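Local coordinates for cytochrome c (Hydrogenophilus thermoluteolus, PDB 2D0S), which binds a covalently attached heme c and, as a member of the cytochrome c family, probably carries electrons between redox partners, at residues A[26-31]-A[73-78]; A[30-35]-A[50-55]; A[39-44]-A[67-72]. All coordinates share one frame; numbering follows the deposited sequence.

How the interactions relate
Following the chain, helix 25-31 is the first element to take part, supplying a segment to both interaction 1 and interaction 2. Interaction 2 closes the shortest loop, joining the end of that helix and the turn after it to the loop 50-55 beside the heme propionates. Interaction 3 starts within that loop, on helix 37-46, and reaches forward to helix 65-75, so the two cross. Interaction 1 closes the longest loop, from helix 25-31 to the C-terminal part of helix 65-75, and interaction 3 is nested inside it. Leu76 touches Tyr32 and Leu40, linking all three contacts, while the heme lies against interactions 2 and 3 and also touches Val28 of interaction 1.

Interaction 1: A[26-31]-A[73-78]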
loop_
_atom_site.group_PDB
_atom_site.type_symbol
_atom_site.label_atom_id
_atom_site.label_comp_id
_atom_site.label_asym_id
_atom_site.label_seq_id
_atom_site.Cartn_x
_atom_site.Cartn_y
_atom_site.Cartn_z
ATOM N N LYS A 26 -0.622 -9.217 1.629
ATOM C CA LYS A 26 -1.372 -10.149 2.482
ATOM C C LYS A 26 -1.186 -9.829 3.980
ATOM O O LYS A 26 -2.124 -9.921 4.745
ATOM C CB LYS A 26 -0.973 -11.608 2.192
ATOM C CG LYS A 26 -1.703 -12.277 1.027
ATOM C CD LYS A 26 -1.345 -13.791 0.998
ATOM C CE LYS A 26 -2.283 -14.617 0.096
ATOM N NZ LYS A 26 -3.671 -14.770 0.662
ATOM N N ASP A 27 0.009 -9.348 4.342
ATOM C CA ASP A 27 0.282 -8.912 5.741
ATOM C C ASP A 27 -0.432 -7.584 6.042
ATOM O O ASP A 27 -0.912 -7.361 7.174
ATOM C CB ASP A 27 1.796 -8.706 5.969
ATOM C CG ASP A 27 2.503 -9.957 6.520
ATOM O OD1 ASP A 27 3.714 -9.836 6.833
ATOM O OD2 ASP A 27 1.883 -11.055 6.608
ATOM N N VAL A 28 -0.545 -6.741 5.009
ATOM C CA VAL A 28 -1.252 -5.464 5.172
ATOM C C VAL A 28 -2.724 -5.796 5.406
ATOM O O VAL A 28 -3.292 -5.330 6.375
ATOM C CB VAL A 28 -1.080 -4.478 3.976
ATOM C CG1 VAL A 28 -2.111 -3.246 4.109
ATOM C CG2 VAL A 28 0.395 -3.945 3.912
ATOM N N ALA A 29 -3.308 -6.656 4.562
ATOM C CA ALA A 29 -4.700 -7.101 4.753
ATOM C C ALA A 29 -4.943 -7.753 6.147
ATOM O O ALA A 29 -6.033 -7.654 6.695
ATOM C CB ALA A 29 -5.085 -8.060 3.661
ATOM N N LYS A 30 -3.931 -8.443 6.693
ATOM C CA LYS A 30 -4.036 -9.082 8.019
ATOM C C LYS A 30 -3.971 -8.064 9.171
ATOM O O LYS A 30 -4.579 -8.239 10.213
ATOM C CB LYS A 30 -2.934 -10.136 8.192
ATOM C CG LYS A 30 -3.318 -11.490 7.634
ATOM C CD LYS A 30 -2.077 -12.424 7.480
ATOM C CE LYS A 30 -2.357 -13.507 6.458
ATOM N NZ LYS A 30 -1.129 -14.395 6.271
ATOM N N LYS A 31 -3.279 -6.971 8.951
ATOM C CA LYS A 31 -3.163 -5.997 9.975
ATOM C C LYS A 31 -4.344 -5.011 10.001
ATOM O O LYS A 31 -4.694 -4.506 11.045
ATOM C CB LYS A 31 -1.847 -5.265 9.836
ATOM C CG LYS A 31 -1.407 -4.552 11.094
ATOM C CD LYS A 31 0.104 -4.305 11.068
ATOM C CE LYS A 31 0.517 -3.137 11.994
ATOM N NZ LYS A 31 -0.365 -1.892 11.838
ATOM N N ARG A 73 -8.122 -0.350 -1.315
ATOM C CA ARG A 73 -9.300 -1.187 -1.034
ATOM C C ARG A 73 -9.102 -2.584 -1.598
ATOM O O ARG A 73 -9.535 -3.559 -1.008
ATOM C CB ARG A 73 -10.593 -0.532 -1.539
ATOM C CG ARG A 73 -10.949 0.720 -0.782
ATOM C CD ARG A 73 -12.389 1.276 -1.158
ATOM N NE ARG A 73 -12.664 2.540 -0.472
ATOM C CZ ARG A 73 -13.163 2.631 0.765
ATOM N NH1 ARG A 73 -13.500 1.543 1.416
ATOM N NH2 ARG A 73 -13.377 3.821 1.325
ATOM N N TRP A 74 -8.372 -2.687 -2.708
ATOM C CA TRP A 74 -8.077 -3.984 -3.291
ATOM C C TRP A 74 -7.083 -4.800 -2.416
ATOM O O TRP A 74 -7.326 -5.952 -2.127
ATOM C CB TRP A 74 -7.569 -3.836 -4.727
ATOM C CG TRP A 74 -6.920 -5.062 -5.225
ATOM C CD1 TRP A 74 -7.530 -6.233 -5.555
ATOM C CD2 TRP A 74 -5.499 -5.309 -5.316
ATOM N NE1 TRP A 74 -6.595 -7.168 -5.916
ATOM C CE2 TRP A 74 -5.336 -6.625 -5.767
ATOM C CE3 TRP A 74 -4.363 -4.542 -5.047
ATOM C CZ2 TRP A 74 -4.091 -7.199 -5.930
ATOM C CZ3 TRP A 74 -3.148 -5.083 -5.230
ATOM C CH2 TRP A 74 -2.999 -6.399 -5.701
ATOM N N VAL A 75 -5.952 -4.196 -2.038
ATOM C CA VAL A 75 -5.041 -4.806 -1.068
ATOM C C VAL A 75 -5.802 -5.453 0.086
ATOM O O VAL A 75 -5.497 -6.595 0.495
ATOM C CB VAL A 75 -4.044 -3.783 -0.516
ATOM C CG1 VAL A 75 -3.306 -4.343 0.740
ATOM C CG2 VAL A 75 -3.038 -3.427 -1.592
ATOM N N LEU A 76 -6.823 -4.773 0.600
ATOM C CA LEU A 76 -7.444 -5.252 1.827
ATOM C C LEU A 76 -8.330 -6.486 1.627
ATOM O O LEU A 76 -8.739 -7.134 2.597
ATOM C CB LEU A 76 -8.211 -4.156 2.550
ATOM C CG LEU A 76 -7.481 -2.958 3.126
ATOM C CD1 LEU A 76 -8.493 -1.960 3.644
ATOM C CD2 LEU A 76 -6.481 -3.322 4.204
ATOM N N THR A 77 -8.663 -6.791 0.385
ATOM C CA THR A 77 -9.469 -7.985 0.090
ATOM C C THR A 77 -8.635 -9.271 -0.071
ATOM O O THR A 77 -9.200 -10.339 -0.214
ATOM C CB THR A 77 -10.315 -7.794 -1.199
ATOM O OG1 THR A 77 -9.441 -7.789 -2.336
ATOM C CG2 THR A 77 -11.084 -6.488 -1.150
ATOM N N LEU A 78 -7.301 -9.162 -0.089
ATOM C CA LEU A 78 -6.415 -10.344 -0.249
ATOM C C LEU A 78 -6.322 -11.109 1.026
ATOM O O LEU A 78 -5.383 -10.935 1.777
ATOM C CB LEU A 78 -5.006 -9.935 -0.679
ATOM C CG LEU A 78 -5.019 -8.961 -1.851
ATOM C CD1 LEU A 78 -3.656 -8.414 -2.153
ATOM C CD2 LEU A 78 -5.668 -9.654 -3.090
#
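Val28 and Val75 meet methyl to methyl, their side chains crossing at a slant with the CG1 atoms 3.7 Å apart. In both residues CG1 stands anti to the backbone N (chi1 169° in Val28, 167° in Val75), and this branch of each valine carries the touch. Val75 CG1 also lies 3.9 Å from Val28 CB. Next to this pair, Ala29 points its CB at main-chain oxygens: it sits 3.5 Å from Val75 O and 3.5 Å from Leu78 O, with Leu76 O a little farther off. The small methyl lets the backbones draw close, and the CA atoms of Ala29 and Leu76 are 4.4 Å apart. The contact packs helix 25-31 of this all-helical, single-heme cytochrome c against the C-terminal part of helix 65-75 and the type I beta turn from Val75 to Leu78. Nearby, Trp74 O accepts from both Thr77 N and Thr77 OG1, the hydroxyl lying in the carbonyl plane on a lone pair at 2.8 Å. Leu78 CD1 rests over one face of the Trp74 ring, offset toward its rim. Leu76 reaches Val28 more loosely through CD2, 4.4 Å from Val28 CG1, and also touches Leu40 of helix 37-46. At the other end of the contact, Lys26 lays the CG methylene of its side chain 4.0 Å from Leu78 O.

Interaction 2: A[30-35]-A[50-55]. With HEC (heme c), chain B.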
loop_
_atom_site.group_PDB
_atom_site.type_symbol
_atom_site.label_atom_id
_atom_site.label_comp_id
_atom_site.label_asym_id
_atom_site.label_seq_id
_atom_site.Cartn_x
_atom_site.Cartn_y
_atom_site.Cartn_z
ATOM N N LYS A 30 -3.931 -8.443 6.693
ATOM C CA LYS A 30 -4.036 -9.082 8.019
ATOM C C LYS A 30 -3.971 -8.064 9.171
ATOM O O LYS A 30 -4.579 -8.239 10.213
ATOM C CB LYS A 30 -2.934 -10.136 8.192
ATOM C CG LYS A 30 -3.318 -11.490 7.634
ATOM C CD LYS A 30 -2.077 -12.424 7.480
ATOM C CE LYS A 30 -2.357 -13.507 6.458
ATOM N NZ LYS A 30 -1.129 -14.395 6.271
ATOM N N LYS A 31 -3.279 -6.971 8.951
ATOM C CA LYS A 31 -3.163 -5.997 9.975
ATOM C C LYS A 31 -4.344 -5.011 10.001
ATOM O O LYS A 31 -4.694 -4.506 11.045
ATOM C CB LYS A 31 -1.847 -5.265 9.836
ATOM C CG LYS A 31 -1.407 -4.552 11.094
ATOM C CD LYS A 31 0.104 -4.305 11.068
ATOM C CE LYS A 31 0.517 -3.137 11.994
ATOM N NZ LYS A 31 -0.365 -1.892 11.838
ATOM N N TYR A 32 -4.935 -4.711 8.842
ATOM C CA TYR A 32 -5.969 -3.670 8.800
ATOM C C TYR A 32 -7.297 -4.209 8.363
ATOM O O TYR A 32 -7.378 -5.353 7.832
ATOM C CB TYR A 32 -5.549 -2.544 7.879
ATOM C CG TYR A 32 -4.263 -1.923 8.282
ATOM C CD1 TYR A 32 -4.215 -1.004 9.330
ATOM C CD2 TYR A 32 -3.066 -2.288 7.662
ATOM C CE1 TYR A 32 -3.019 -0.432 9.727
ATOM C CE2 TYR A 32 -1.857 -1.700 8.037
ATOM C CZ TYR A 32 -1.843 -0.777 9.065
ATOM O OH TYR A 32 -0.672 -0.161 9.403
ATOM N N THR A 33 -8.309 -3.328 8.404
ATOM C CA THR A 33 -9.603 -3.664 7.788
ATOM C C THR A 33 -10.068 -2.468 6.923
ATOM O O THR A 33 -9.423 -1.415 6.914
ATOM C CB THR A 33 -10.686 -3.940 8.783
ATOM O OG1 THR A 33 -10.979 -2.717 9.455
ATOM C CG2 THR A 33 -10.262 -5.016 9.799
ATOM N N GLU A 34 -11.235 -2.599 6.294
ATOM C CA GLU A 34 -11.777 -1.480 5.512
ATOM C C GLU A 34 -11.984 -0.227 6.398
ATOM O O GLU A 34 -12.147 0.872 5.892
ATOM C CB GLU A 34 -13.075 -1.860 4.825
ATOM C CG GLU A 34 -14.150 -2.385 5.790
ATOM C CD GLU A 34 -14.125 -3.945 5.974
ATOM O OE1 GLU A 34 -13.104 -4.600 5.654
ATOM O OE2 GLU A 34 -15.141 -4.493 6.445
ATOM N N ALA A 35 -11.935 -0.404 7.712
ATOM C CA ALA A 35 -12.128 0.718 8.619
ATOM C C ALA A 35 -11.000 1.667 8.451
ATOM O O ALA A 35 -11.136 2.845 8.793
ATOM C CB ALA A 35 -12.217 0.268 10.057
ATOM N N GLY A 50 8.364 3.335 10.076
ATOM C CA GLY A 50 8.142 2.906 11.436
ATOM C C GLY A 50 7.102 1.903 11.864
ATOM O O GLY A 50 7.217 1.263 12.912
ATOM N N VAL A 51 6.091 1.722 11.039
ATOM C CA VAL A 51 5.096 0.711 11.348
ATOM C C VAL A 51 5.619 -0.699 11.157
ATOM O O VAL A 51 5.344 -1.580 11.966
ATOM C CB VAL A 51 3.813 0.956 10.563
ATOM C CG1 VAL A 51 2.809 -0.085 10.883
ATOM C CG2 VAL A 51 3.295 2.369 10.862
ATOM N N TRP A 52 6.367 -0.923 10.078
ATOM C CA TRP A 52 6.925 -2.231 9.756
ATOM C C TRP A 52 8.463 -2.287 9.865
ATOM O O TRP A 52 9.070 -3.346 9.671
ATOM C CB TRP A 52 6.510 -2.558 8.312
ATOM C CG TRP A 52 4.994 -2.624 8.106
ATOM C CD1 TRP A 52 4.182 -1.604 7.801
ATOM C CD2 TRP A 52 4.147 -3.805 8.212
ATOM N NE1 TRP A 52 2.870 -2.053 7.677
ATOM C CE2 TRP A 52 2.847 -3.413 7.869
ATOM C CE3 TRP A 52 4.398 -5.174 8.464
ATOM C CZ2 TRP A 52 1.759 -4.311 7.886
ATOM C CZ3 TRP A 52 3.323 -6.060 8.446
ATOM C CH2 TRP A 52 2.022 -5.620 8.173
ATOM N N GLY A 53 9.096 -1.120 10.036
ATOM C CA GLY A 53 10.547 -1.083 10.014
ATOM C C GLY A 53 11.044 0.331 9.885
ATOM O O GLY A 53 10.240 1.285 9.853
ATOM N N PRO A 54 12.372 0.494 9.769
ATOM C CA PRO A 54 12.978 1.821 9.677
ATOM C C PRO A 54 13.069 2.408 8.269
ATOM O O PRO A 54 13.418 3.573 8.132
ATOM C CB PRO A 54 14.385 1.583 10.218
ATOM C CG PRO A 54 14.707 0.161 9.764
ATOM C CD PRO A 54 13.388 -0.586 9.855
ATOM N N VAL A 55 12.885 1.598 7.225
ATOM C CA VAL A 55 12.977 2.136 5.833
ATOM C C VAL A 55 11.657 2.773 5.354
ATOM O O VAL A 55 10.598 2.177 5.496
ATOM C CB VAL A 55 13.563 1.100 4.821
ATOM C CG1 VAL A 55 13.292 -0.313 5.279
ATOM C CG2 VAL A 55 13.038 1.330 3.411
HETATM FE FE HEC B . 4.372 0.943 0.141
HETATM C CHA HEC B . 4.148 0.450 3.533
HETATM C CHB HEC B . 1.040 0.538 -0.215
HETATM C CHC HEC B . 4.651 1.998 -3.097
HETATM C CHD HEC B . 7.831 0.787 0.381
HETATM N NA HEC B . 2.910 0.556 1.374
HETATM C C1A HEC B . 3.003 0.377 2.766
HETATM C C2A HEC B . 1.679 0.129 3.288
HETATM C C3A HEC B . 0.812 0.105 2.253
HETATM C C4A HEC B . 1.568 0.397 1.034
HETATM C CMA HEC B . -0.731 -0.119 2.322
HETATM C CAA HEC B . 1.355 -0.139 4.789
HETATM C CBA HEC B . 1.235 1.225 5.466
HETATM C CGA HEC B . 1.237 1.110 6.966
HETATM O O1A HEC B . 1.015 0.002 7.502
HETATM O O2A HEC B . 1.423 2.149 7.623
HETATM N NB HEC B . 3.105 1.241 -1.373
HETATM C C1B HEC B . 1.744 1.027 -1.307
HETATM C C2B HEC B . 1.159 1.483 -2.539
HETATM C C3B HEC B . 2.158 1.865 -3.355
HETATM C C4B HEC B . 3.393 1.762 -2.605
HETATM C CMB HEC B . -0.342 1.322 -2.858
HETATM C CAB HEC B . 2.083 2.344 -4.845
HETATM C CBB HEC B . 1.127 3.548 -5.013
HETATM N NC HEC B . 5.920 1.291 -1.092
HETATM C C1C HEC B . 5.818 1.716 -2.423
HETATM C C2C HEC B . 7.138 1.755 -3.007
HETATM C C3C HEC B . 8.029 1.612 -1.978
HETATM C C4C HEC B . 7.268 1.189 -0.817
HETATM C CMC HEC B . 7.386 2.419 -4.380
HETATM C CAC HEC B . 9.605 1.539 -1.975
HETATM C CBC HEC B . 10.375 2.412 -2.973
HETATM N ND HEC B . 5.812 0.695 1.759
HETATM C C1D HEC B . 7.185 0.713 1.594
HETATM C C2D HEC B . 7.813 0.533 2.881
HETATM C C3D HEC B . 6.660 0.393 3.846
HETATM C C4D HEC B . 5.456 0.501 3.059
HETATM C CMD HEC B . 9.323 0.506 3.168
HETATM C CAD HEC B . 6.714 0.260 5.360
HETATM C CBD HEC B . 6.526 1.656 5.923
HETATM C CGD HEC B . 6.555 1.537 7.438
HETATM O O1D HEC B . 7.365 0.714 7.922
HETATM O O2D HEC B . 5.770 2.258 8.146
#
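Lys31 and Val51 mark the nearest approach of the two backbones, yet their CA atoms are 10.7 Å apart, so side chains and heme span the gap. Tyr32 is the first residue to leave helical angles after helix 25-31, while 50-55 is an irregular loop closed by Gly50 N bonding to Gly53 O; together they form the propionate-binding wall of the heme pocket in this c-type cytochrome. Heme O1A takes two hydrogen bonds, from Tyr32 OH at 2.5 Å and from Trp52 NE1 at 2.8 Å, and lies near the plane of both rings, at their edges. The second propionate is held by main-chain N-H groups, O2D by Val51 N and O1D by Trp52 N, the latter at an N-H...O angle of 155°. In Trp52, CG is anti to the carbonyl carbon (chi1 -61°), and the indole runs from the heme toward Lys31; the Lys31 chain lies alongside in the reverse sense, with CD 3.6 Å from Trp52 CZ2. An alanine in place of Trp52 would probably leave O1A with one fewer donor and open a gap beside the Lys31 methylenes. Lys31 bends at its last torsion (chi4 -47°), and NZ makes a weak hydrogen bond to Tyr32 OH. Val51 CG1 lies 3.8 Å from Lys31 NZ and also 3.8 Å from Tyr32 OH.

Interaction 3: A[39-44]-A[67-72]; sequences KLVEKV and DIEKIV. With HEC (heme c), chain B.
Lys43 NZ is shared by both heme propionates, giving hydrogen bonds to O2D at 2.7 Å and to O2A at 2.9 Å. The lysine chain bends at chi2 (57°) and again at chi4, and its CG passes 3.5 Å from heme O2A on the way. Beside this polar grip, the same helix, 37-46, packs through Leu40, Val41 and Val44 on helix 65-75. The axes of segments 39-44 and 67-72 approach to 9.4 Å at an angle of 122° between their N-to-C directions, a steep crossing of two helices of the cytochrome c fold that both touch the heme. Val44 and Ile68 lie alongside, pointing opposite ways, with Val44 CB 3.8 Å from Ile68 CG2, while Val44 CG2 faces the heme at CHB. Val41 sends CG2 to the backbone of Glu69, 3.7 Å from its CA; the Glu69 carboxylate instead pairs with Arg73. Leu40 CB meets Val72 CG1, and Leu40 CD2 touches the propionate carbon CBA. Ile71 turns to the heme as well, its CG2 3.5 Å from CMB. The helix interface rests mainly on branched apolar groups, with Glu69 CA and CB joining in, and the positive charge of Lys43 is likely to offset part of the negative charge on the propionates.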
loop_
_atom_site.group_PDB
_atom_site.type_symbol
_atom_site.label_atom_id
_atom_site.label_comp_id
_atom_site.label_asym_id
_atom_site.label_seq_id
_atom_site.Cartn_x
_atom_site.Cartn_y
_atom_site.Cartn_z
ATOM N N LYS A 39 -6.754 6.204 6.543
ATOM C CA LYS A 39 -5.401 6.242 7.179
ATOM C C LYS A 39 -4.298 5.719 6.247
ATOM O O LYS A 39 -3.264 6.364 6.057
ATOM C CB LYS A 39 -5.428 5.416 8.492
ATOM C CG LYS A 39 -4.078 5.182 9.139
ATOM C CD LYS A 39 -3.921 3.702 9.640
ATOM C CE LYS A 39 -4.757 3.399 10.896
ATOM N NZ LYS A 39 -4.269 4.212 12.060
ATOM N N LEU A 40 -4.566 4.598 5.593
ATOM C CA LEU A 40 -3.592 4.011 4.672
ATOM C C LEU A 40 -3.344 4.883 3.457
ATOM O O LEU A 40 -2.215 4.952 2.950
ATOM C CB LEU A 40 -4.041 2.599 4.230
ATOM C CG LEU A 40 -4.065 1.636 5.383
ATOM C CD1 LEU A 40 -4.634 0.290 4.949
ATOM C CD2 LEU A 40 -2.666 1.481 5.887
ATOM N N VAL A 41 -4.422 5.442 2.912
ATOM C CA VAL A 41 -4.319 6.326 1.797
ATOM C C VAL A 41 -3.388 7.515 2.093
ATOM O O VAL A 41 -2.556 7.847 1.264
ATOM C CB VAL A 41 -5.743 6.831 1.328
ATOM C CG1 VAL A 41 -5.614 8.053 0.366
ATOM C CG2 VAL A 41 -6.508 5.694 0.648
ATOM N N GLU A 42 -3.518 8.139 3.267
ATOM C CA GLU A 42 -2.599 9.233 3.672
ATOM C C GLU A 42 -1.128 8.760 3.760
ATOM O O GLU A 42 -0.205 9.468 3.347
ATOM C CB GLU A 42 -3.024 9.872 5.017
ATOM C CG GLU A 42 -3.401 11.360 4.927
ATOM C CD GLU A 42 -4.369 11.673 3.730
ATOM O OE1 GLU A 42 -5.532 11.159 3.710
ATOM O OE2 GLU A 42 -3.949 12.409 2.797
ATOM N N LYS A 43 -0.933 7.563 4.305
ATOM C CA LYS A 43 0.396 6.953 4.413
ATOM C C LYS A 43 1.075 6.757 3.012
ATOM O O LYS A 43 2.262 6.970 2.847
ATOM C CB LYS A 43 0.279 5.613 5.180
ATOM C CG LYS A 43 1.590 4.841 5.342
ATOM C CD LYS A 43 2.675 5.678 6.046
ATOM C CE LYS A 43 3.930 4.838 6.302
ATOM N NZ LYS A 43 3.759 3.881 7.490
ATOM N N VAL A 44 0.322 6.321 2.028
ATOM C CA VAL A 44 0.878 6.089 0.712
ATOM C C VAL A 44 1.223 7.464 0.121
ATOM O O VAL A 44 2.334 7.674 -0.407
ATOM C CB VAL A 44 -0.112 5.349 -0.193
ATOM C CG1 VAL A 44 0.463 5.194 -1.612
ATOM C CG2 VAL A 44 -0.505 3.971 0.440
ATOM N N ASP A 67 -6.818 7.006 -7.235
ATOM C CA ASP A 67 -6.148 5.777 -7.626
ATOM C C ASP A 67 -5.572 5.082 -6.456
ATOM O O ASP A 67 -5.720 3.867 -6.335
ATOM C CB ASP A 67 -5.052 6.047 -8.616
ATOM C CG ASP A 67 -5.595 6.446 -9.977
ATOM O OD1 ASP A 67 -6.800 6.254 -10.221
ATOM O OD2 ASP A 67 -4.797 6.908 -10.805
ATOM N N ILE A 68 -4.928 5.842 -5.566
ATOM C CA ILE A 68 -4.388 5.252 -4.368
ATOM C C ILE A 68 -5.499 4.513 -3.597
ATOM O O ILE A 68 -5.324 3.371 -3.194
ATOM C CB ILE A 68 -3.728 6.302 -3.448
ATOM C CG1 ILE A 68 -2.502 6.894 -4.135
ATOM C CG2 ILE A 68 -3.338 5.647 -2.141
ATOM C CD1 ILE A 68 -1.899 8.080 -3.392
ATOM N N GLU A 69 -6.646 5.160 -3.404
ATOM C CA GLU A 69 -7.726 4.519 -2.633
ATOM C C GLU A 69 -8.226 3.215 -3.280
ATOM O O GLU A 69 -8.434 2.231 -2.607
ATOM C CB GLU A 69 -8.878 5.483 -2.416
ATOM C CG GLU A 69 -10.007 4.932 -1.547
ATOM C CD GLU A 69 -11.225 5.832 -1.575
ATOM O OE1 GLU A 69 -12.317 5.363 -1.267
ATOM O OE2 GLU A 69 -11.087 6.979 -1.993
ATOM N N LYS A 70 -8.411 3.229 -4.585
ATOM C CA LYS A 70 -8.651 2.008 -5.348
ATOM C C LYS A 70 -7.633 0.867 -5.012
ATOM O O LYS A 70 -8.020 -0.278 -4.813
ATOM C CB LYS A 70 -8.591 2.344 -6.841
ATOM C CG LYS A 70 -9.444 1.499 -7.742
ATOM C CD LYS A 70 -9.902 2.349 -9.015
ATOM C CE LYS A 70 -10.616 1.486 -10.085
ATOM N NZ LYS A 70 -10.309 -0.014 -9.994
ATOM N N ILE A 71 -6.337 1.170 -5.022
ATOM C CA ILE A 71 -5.336 0.120 -4.811
ATOM C C ILE A 71 -5.487 -0.371 -3.374
ATOM O O ILE A 71 -5.626 -1.566 -3.126
ATOM C CB ILE A 71 -3.920 0.617 -5.076
ATOM C CG1 ILE A 71 -3.744 0.999 -6.575
ATOM C CG2 ILE A 71 -2.847 -0.468 -4.589
ATOM C CD1 ILE A 71 -2.484 1.987 -6.845
ATOM N N VAL A 72 -5.675 0.567 -2.456
ATOM C CA VAL A 72 -5.752 0.219 -1.065
ATOM C C VAL A 72 -6.970 -0.656 -0.734
ATOM O O VAL A 72 -6.849 -1.677 -0.032
ATOM C CB VAL A 72 -5.660 1.445 -0.149
ATOM C CG1 VAL A 72 -6.171 1.100 1.233
ATOM C CG2 VAL A 72 -4.157 1.965 -0.064
HETATM FE FE HEC B . 4.372 0.943 0.141
HETATM C CHA HEC B . 4.148 0.450 3.533
HETATM C CHB HEC B . 1.040 0.538 -0.215
HETATM C CHC HEC B . 4.651 1.998 -3.097
HETATM C CHD HEC B . 7.831 0.787 0.381
HETATM N NA HEC B . 2.910 0.556 1.374
HETATM C C1A HEC B . 3.003 0.377 2.766
HETATM C C2A HEC B . 1.679 0.129 3.288
HETATM C C3A HEC B . 0.812 0.105 2.253
HETATM C C4A HEC B . 1.568 0.397 1.034
HETATM C CMA HEC B . -0.731 -0.119 2.322
HETATM C CAA HEC B . 1.355 -0.139 4.789
HETATM C CBA HEC B . 1.235 1.225 5.466
HETATM C CGA HEC B . 1.237 1.110 6.966
HETATM O O1A HEC B . 1.015 0.002 7.502
HETATM O O2A HEC B . 1.423 2.149 7.623
HETATM N NB HEC B . 3.105 1.241 -1.373
HETATM C C1B HEC B . 1.744 1.027 -1.307
HETATM C C2B HEC B . 1.159 1.483 -2.539
HETATM C C3B HEC B . 2.158 1.865 -3.355
HETATM C C4B HEC B . 3.393 1.762 -2.605
HETATM C CMB HEC B . -0.342 1.322 -2.858
HETATM C CAB HEC B . 2.083 2.344 -4.845
HETATM C CBB HEC B . 1.127 3.548 -5.013
HETATM N NC HEC B . 5.920 1.291 -1.092
HETATM C C1C HEC B . 5.818 1.716 -2.423
HETATM C C2C HEC B . 7.138 1.755 -3.007
HETATM C C3C HEC B . 8.029 1.612 -1.978
HETATM C C4C HEC B . 7.268 1.189 -0.817
HETATM C CMC HEC B . 7.386 2.419 -4.380
HETATM C CAC HEC B . 9.605 1.539 -1.975
HETATM C CBC HEC B . 10.375 2.412 -2.973
HETATM N ND HEC B . 5.812 0.695 1.759
HETATM C C1D HEC B . 7.185 0.713 1.594
HETATM C C2D HEC B . 7.813 0.533 2.881
HETATM C C3D HEC B . 6.660 0.393 3.846
HETATM C C4D HEC B . 5.456 0.501 3.059
HETATM C CMD HEC B . 9.323 0.506 3.168
HETATM C CAD HEC B . 6.714 0.260 5.360
HETATM C CBD HEC B . 6.526 1.656 5.923
HETATM C CGD HEC B . 6.555 1.537 7.438
HETATM O O1D HEC B . 7.365 0.714 7.922
HETATM O O2D HEC B . 5.770 2.258 8.146
#